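Flagellar biosynthetic protein FlhB (Shewanella putrefaciens CN-32, PDB 6Z0W) probably helps form the flagellar rod as part of the type III export apparatus in the membrane, this chain being its cytoplasmic domain. Local coordinates at residues P39-K44 with Q82-G87; E86-A91 with P121-L126. One frame throughout, in Å; residues are numbered along the deposited sequence.

Interaction 1: residues P39-K44 with Q82-G87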
loop_
_atom_site.group_PDB
_atom_site.type_symbol
_atom_site.label_atom_id
_atom_site.label_comp_id
_atom_site.label_asym_id
_atom_site.label_seq_id
_atom_site.Cartn_x
_atom_site.Cartn_y
_atom_site.Cartn_z
ATOM N N PRO A 39 4.437 -0.957 9.614
ATOM C CA PRO A 39 4.643 -1.467 8.256
ATOM C C PRO A 39 5.452 -0.465 7.448
ATOM O O PRO A 39 5.447 0.740 7.720
ATOM C CB PRO A 39 3.220 -1.610 7.703
ATOM C CG PRO A 39 2.319 -1.638 8.896
ATOM C CD PRO A 39 3.005 -0.749 9.911
ATOM N N PHE A 40 6.169 -0.976 6.460
ATOM C CA PHE A 40 6.970 -0.128 5.600
ATOM C C PHE A 40 6.672 -0.418 4.132
ATOM O O PHE A 40 6.197 -1.496 3.761
ATOM C CB PHE A 40 8.481 -0.287 5.863
ATOM C CG PHE A 40 8.935 -1.713 6.082
ATOM C CD1 PHE A 40 9.517 -2.456 5.051
ATOM C CD2 PHE A 40 8.819 -2.297 7.339
ATOM C CE1 PHE A 40 9.937 -3.771 5.280
ATOM C CE2 PHE A 40 9.238 -3.584 7.564
ATOM C CZ PHE A 40 9.801 -4.324 6.542
ATOM N N VAL A 41 6.989 0.560 3.287
ATOM C CA VAL A 41 6.741 0.443 1.853
ATOM C C VAL A 41 8.010 -0.094 1.202
ATOM O O VAL A 41 9.084 0.482 1.379
ATOM C CB VAL A 41 6.330 1.802 1.259
ATOM C CG1 VAL A 41 6.447 1.800 -0.247
ATOM C CG2 VAL A 41 4.899 2.162 1.723
ATOM N N ILE A 42 7.899 -1.194 0.454
ATOM C CA ILE A 42 9.064 -1.763 -0.230
ATOM C C ILE A 42 8.992 -1.597 -1.738
ATOM O O ILE A 42 10.008 -1.829 -2.422
ATOM C CB ILE A 42 9.267 -3.250 0.129
ATOM C CG1 ILE A 42 8.049 -4.062 -0.312
ATOM C CG2 ILE A 42 9.437 -3.404 1.614
ATOM C CD1 ILE A 42 8.206 -5.535 -0.010
ATOM N N ALA A 43 7.848 -1.176 -2.276
ATOM C CA ALA A 43 7.740 -0.770 -3.671
ATOM C C ALA A 43 6.546 0.173 -3.806
ATOM O O ALA A 43 5.566 0.050 -3.066
ATOM C CB ALA A 43 7.578 -1.986 -4.598
ATOM N N LYS A 44 6.641 1.118 -4.740
ATOM C CA LYS A 44 5.521 1.989 -5.029
ATOM C C LYS A 44 5.665 2.535 -6.443
ATOM O O LYS A 44 6.769 2.647 -6.969
ATOM C CB LYS A 44 5.419 3.145 -4.014
ATOM C CG LYS A 44 6.434 4.285 -4.165
ATOM C CD LYS A 44 6.010 5.382 -3.168
ATOM C CE LYS A 44 6.777 6.686 -3.241
ATOM N NZ LYS A 44 6.392 7.562 -2.075
ATOM N N GLN A 82 10.611 3.064 3.882
ATOM C CA GLN A 82 10.276 3.904 5.019
ATOM C C GLN A 82 8.985 3.403 5.671
ATOM O O GLN A 82 8.106 2.853 5.002
ATOM C CB GLN A 82 10.131 5.374 4.573
ATOM C CG GLN A 82 10.008 6.386 5.711
ATOM C CD GLN A 82 9.673 7.830 5.259
ATOM O OE1 GLN A 82 9.112 8.074 4.171
ATOM N NE2 GLN A 82 10.036 8.794 6.113
ATOM N N GLN A 83 8.888 3.553 7.001
ATOM C CA GLN A 83 7.634 3.245 7.679
ATOM C C GLN A 83 6.550 4.254 7.328
ATOM O O GLN A 83 6.807 5.454 7.178
ATOM C CB GLN A 83 7.822 3.209 9.205
ATOM C CG GLN A 83 9.151 2.614 9.619
ATOM C CD GLN A 83 9.326 2.497 11.124
ATOM O OE1 GLN A 83 8.456 1.980 11.836
ATOM N NE2 GLN A 83 10.449 3.010 11.619
ATOM N N ILE A 84 5.329 3.752 7.180
ATOM C CA ILE A 84 4.152 4.608 7.022
ATOM C C ILE A 84 4.051 5.554 8.215
ATOM O O ILE A 84 4.511 5.217 9.319
ATOM C CB ILE A 84 2.857 3.783 6.911
ATOM C CG1 ILE A 84 2.679 2.950 8.196
ATOM C CG2 ILE A 84 2.893 2.945 5.671
ATOM C CD1 ILE A 84 1.376 2.166 8.266
ATOM N N PRO A 85 3.438 6.725 8.040
ATOM C CA PRO A 85 3.197 7.616 9.182
ATOM C C PRO A 85 2.298 6.964 10.219
ATOM O O PRO A 85 1.418 6.149 9.906
ATOM C CB PRO A 85 2.489 8.824 8.552
ATOM C CG PRO A 85 2.750 8.718 7.080
ATOM C CD PRO A 85 2.839 7.249 6.801
ATOM N N GLU A 86 2.488 7.392 11.456
ATOM C CA GLU A 86 1.698 6.864 12.557
ATOM C C GLU A 86 0.197 7.055 12.322
ATOM O O GLU A 86 -0.603 6.187 12.696
ATOM C CB GLU A 86 2.178 7.526 13.845
ATOM C CG GLU A 86 1.166 7.682 14.943
ATOM C CD GLU A 86 1.619 8.705 15.977
ATOM O OE1 GLU A 86 1.256 9.895 15.842
ATOM O OE2 GLU A 86 2.346 8.321 16.918
ATOM N N GLY A 87 -0.207 8.135 11.649
ATOM C CA GLY A 87 -1.623 8.353 11.430
ATOM C C GLY A 87 -2.288 7.295 10.561
ATOM O O GLY A 87 -3.526 7.227 10.529
#
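Phe40 and Gln83 face each other as a single antiparallel bridge, where the loop ahead of helix 89-100 is tied to strand 40-46, an outermost strand of the mixed sheet. This is a non-hydrogen-bonded pair with the two CA atoms only 4.0 Å apart, and the bonds fall one residue to either side. Ile84 N gives its hydrogen to Pro39 O over 3.1 Å, nearly straight at 160°; Val41 N does likewise to Gln82 O. Each carbonyl also takes a CA-H contact, Pro39 O from Gln83 CA at 3.3 Å and Gln82 O from Phe40 CA at 3.2 Å. Phe40 also bonds through its backbone to Lys30 of strand 25-30, which places it between that strand and the loop. Its ring leads off from the loop and makes a cation-pi contact with Arg35. On the buried side Ile84 holds CG1 between its backbone N and carbonyl carbon (chi1 60°), and from there CD1 reaches Pro39 CD at 3.7 Å, the two side chains crossing at a slant. Val92 of helix 89-100 touches both. Toward the exposed side, Gln83 OE1 accepts a hydrogen bond from Ala38 N, and Gln82 OE1 one from Lys79 N.

Interaction 2: residues E86-A91 with P121-L126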
loop_
_atom_site.group_PDB
_atom_site.type_symbol
_atom_site.label_atom_id
_atom_site.label_comp_id
_atom_site.label_asym_id
_atom_site.label_seq_id
_atom_site.Cartn_x
_atom_site.Cartn_y
_atom_site.Cartn_z
ATOM N N GLU A 86 2.488 7.392 11.456
ATOM C CA GLU A 86 1.698 6.864 12.557
ATOM C C GLU A 86 0.197 7.055 12.322
ATOM O O GLU A 86 -0.603 6.187 12.696
ATOM C CB GLU A 86 2.178 7.526 13.845
ATOM C CG GLU A 86 1.166 7.682 14.943
ATOM C CD GLU A 86 1.619 8.705 15.977
ATOM O OE1 GLU A 86 1.256 9.895 15.842
ATOM O OE2 GLU A 86 2.346 8.321 16.918
ATOM N N GLY A 87 -0.207 8.135 11.649
ATOM C CA GLY A 87 -1.623 8.353 11.430
ATOM C C GLY A 87 -2.288 7.295 10.561
ATOM O O GLY A 87 -3.526 7.227 10.529
ATOM N N LEU A 88 -1.497 6.475 9.842
ATOM C CA LEU A 88 -2.031 5.426 8.983
ATOM C C LEU A 88 -1.847 4.034 9.564
ATOM O O LEU A 88 -2.200 3.049 8.903
ATOM C CB LEU A 88 -1.382 5.488 7.587
ATOM C CG LEU A 88 -1.630 6.808 6.823
ATOM C CD1 LEU A 88 -1.001 6.759 5.413
ATOM C CD2 LEU A 88 -3.138 7.092 6.762
ATOM N N PHE A 89 -1.294 3.917 10.767
ATOM C CA PHE A 89 -0.975 2.588 11.282
ATOM C C PHE A 89 -2.226 1.727 11.415
ATOM O O PHE A 89 -2.278 0.604 10.906
ATOM C CB PHE A 89 -0.263 2.673 12.633
ATOM C CG PHE A 89 0.028 1.316 13.206
ATOM C CD1 PHE A 89 1.202 0.644 12.869
ATOM C CD2 PHE A 89 -0.890 0.675 14.032
ATOM C CE1 PHE A 89 1.471 -0.634 13.383
ATOM C CE2 PHE A 89 -0.629 -0.621 14.531
ATOM C CZ PHE A 89 0.546 -1.268 14.204
ATOM N N THR A 90 -3.226 2.218 12.154
ATOM C CA THR A 90 -4.403 1.396 12.417
ATOM C C THR A 90 -5.078 0.971 11.121
ATOM O O THR A 90 -5.517 -0.179 10.997
ATOM C CB THR A 90 -5.396 2.142 13.312
ATOM O OG1 THR A 90 -5.589 3.452 12.783
ATOM C CG2 THR A 90 -4.842 2.281 14.701
ATOM N N ALA A 91 -5.167 1.878 10.131
ATOM C CA ALA A 91 -5.829 1.501 8.891
ATOM C C ALA A 91 -5.044 0.417 8.158
ATOM O O ALA A 91 -5.634 -0.550 7.660
ATOM C CB ALA A 91 -6.052 2.734 8.002
ATOM N N PRO A 121 -11.715 7.954 8.872
ATOM C CA PRO A 121 -11.154 8.829 7.845
ATOM C C PRO A 121 -9.638 8.753 7.817
ATOM O O PRO A 121 -8.971 8.408 8.795
ATOM C CB PRO A 121 -11.629 10.223 8.266
ATOM C CG PRO A 121 -12.800 9.966 9.193
ATOM C CD PRO A 121 -12.395 8.726 9.925
ATOM N N ILE A 122 -9.084 9.045 6.662
ATOM C CA ILE A 122 -7.653 9.316 6.621
ATOM C C ILE A 122 -7.420 10.755 7.084
ATOM O O ILE A 122 -8.172 11.651 6.676
ATOM C CB ILE A 122 -7.094 9.056 5.232
ATOM C CG1 ILE A 122 -6.699 7.570 5.216
ATOM C CG2 ILE A 122 -5.862 9.895 4.946
ATOM C CD1 ILE A 122 -6.588 7.014 3.918
ATOM N N PRO A 123 -6.466 10.979 7.993
ATOM C CA PRO A 123 -6.315 12.305 8.603
ATOM C C PRO A 123 -6.114 13.391 7.552
ATOM O O PRO A 123 -5.498 13.175 6.505
ATOM C CB PRO A 123 -5.067 12.142 9.483
ATOM C CG PRO A 123 -5.050 10.689 9.831
ATOM C CD PRO A 123 -5.591 9.972 8.622
ATOM N N ASP A 124 -6.665 14.573 7.841
ATOM C CA ASP A 124 -6.577 15.681 6.898
ATOM C C ASP A 124 -5.134 15.993 6.536
ATOM O O ASP A 124 -4.840 16.317 5.376
ATOM C CB ASP A 124 -7.266 16.919 7.471
ATOM C CG ASP A 124 -8.766 16.849 7.324
ATOM O OD1 ASP A 124 -9.258 15.862 6.730
ATOM O OD2 ASP A 124 -9.449 17.773 7.790
ATOM N N ASP A 125 -4.216 15.890 7.507
ATOM C CA ASP A 125 -2.851 16.292 7.214
ATOM C C ASP A 125 -2.152 15.331 6.258
ATOM O O ASP A 125 -1.113 15.693 5.695
ATOM C CB ASP A 125 -2.036 16.501 8.517
ATOM C CG ASP A 125 -1.851 15.225 9.366
ATOM O OD1 ASP A 125 -2.520 14.193 9.165
ATOM O OD2 ASP A 125 -1.009 15.290 10.280
ATOM N N LEU A 126 -2.716 14.149 6.021
ATOM C CA LEU A 126 -2.139 13.193 5.090
ATOM C C LEU A 126 -2.891 13.176 3.751
ATOM O O LEU A 126 -2.559 12.380 2.869
ATOM C CB LEU A 126 -2.096 11.796 5.732
ATOM C CG LEU A 126 -1.508 11.640 7.153
ATOM C CD1 LEU A 126 -1.536 10.209 7.624
ATOM C CD2 LEU A 126 -0.076 12.156 7.266
#
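Leu88 and Leu126 meet tip to tip, and the contact is tightest there: Leu126 CD1 presses against Leu88 CG at 3.5 Å, closer than usual for two carbons, and lies 3.6 Å from Leu88 CD2. That same CD2 methyl also reaches Ile122 CG1 at 3.9 Å, so one branch of the leucine touches both residues. Leu88 sits in the turn that leads into helix 89-100, a turn closed by Phe89 N bonding to Glu86 O; the CG of Leu88, anti to its carbonyl carbon and beside its backbone N (chi1 -61°), is placed against Leu126 CD1. Ala73 of helix 68-77 touches both Leu88 and Ile122, making this the buried side. The partner segment follows strand 114-115 in the tail, and its Pro-Ile-Pro run is probably part of the proline-rich element that contributes to flagellar biogenesis. After it the chain curls into a short 3-10 turn, Leu126 N bonding to Pro123 O. An alanine in place of Leu88 would probably leave Leu126 CD1 and Ile122 CG1 without their partner and open a gap between these two residues. The solvent side is looser: Pro123 CG merely rests 3.8 Å from Gly87 O, and no hydrogen bond joins the two segments.

How the interactions relate
From the N terminus, helix 6-9 and strands 17-20 and 25-30 lead to strand 40-46, where interaction 1 begins. The chain runs on through helix 47-59, strand 64-66 and helix 68-77 before 82-87 returns to close that loop. Interaction 2 starts where interaction 1 ends, sharing Glu86 and Gly87, and closes a second loop that holds the rest of helix 89-100 and strand 114-115. The loops therefore follow one another, neither nested nor crossed. Their centres are 12 Å apart, yet they touch: Phe89 packs on Pro39 and Ile84. Together they tie the approach to helix 89-100 both to an outermost strand of the sheet and to the C-terminal tail.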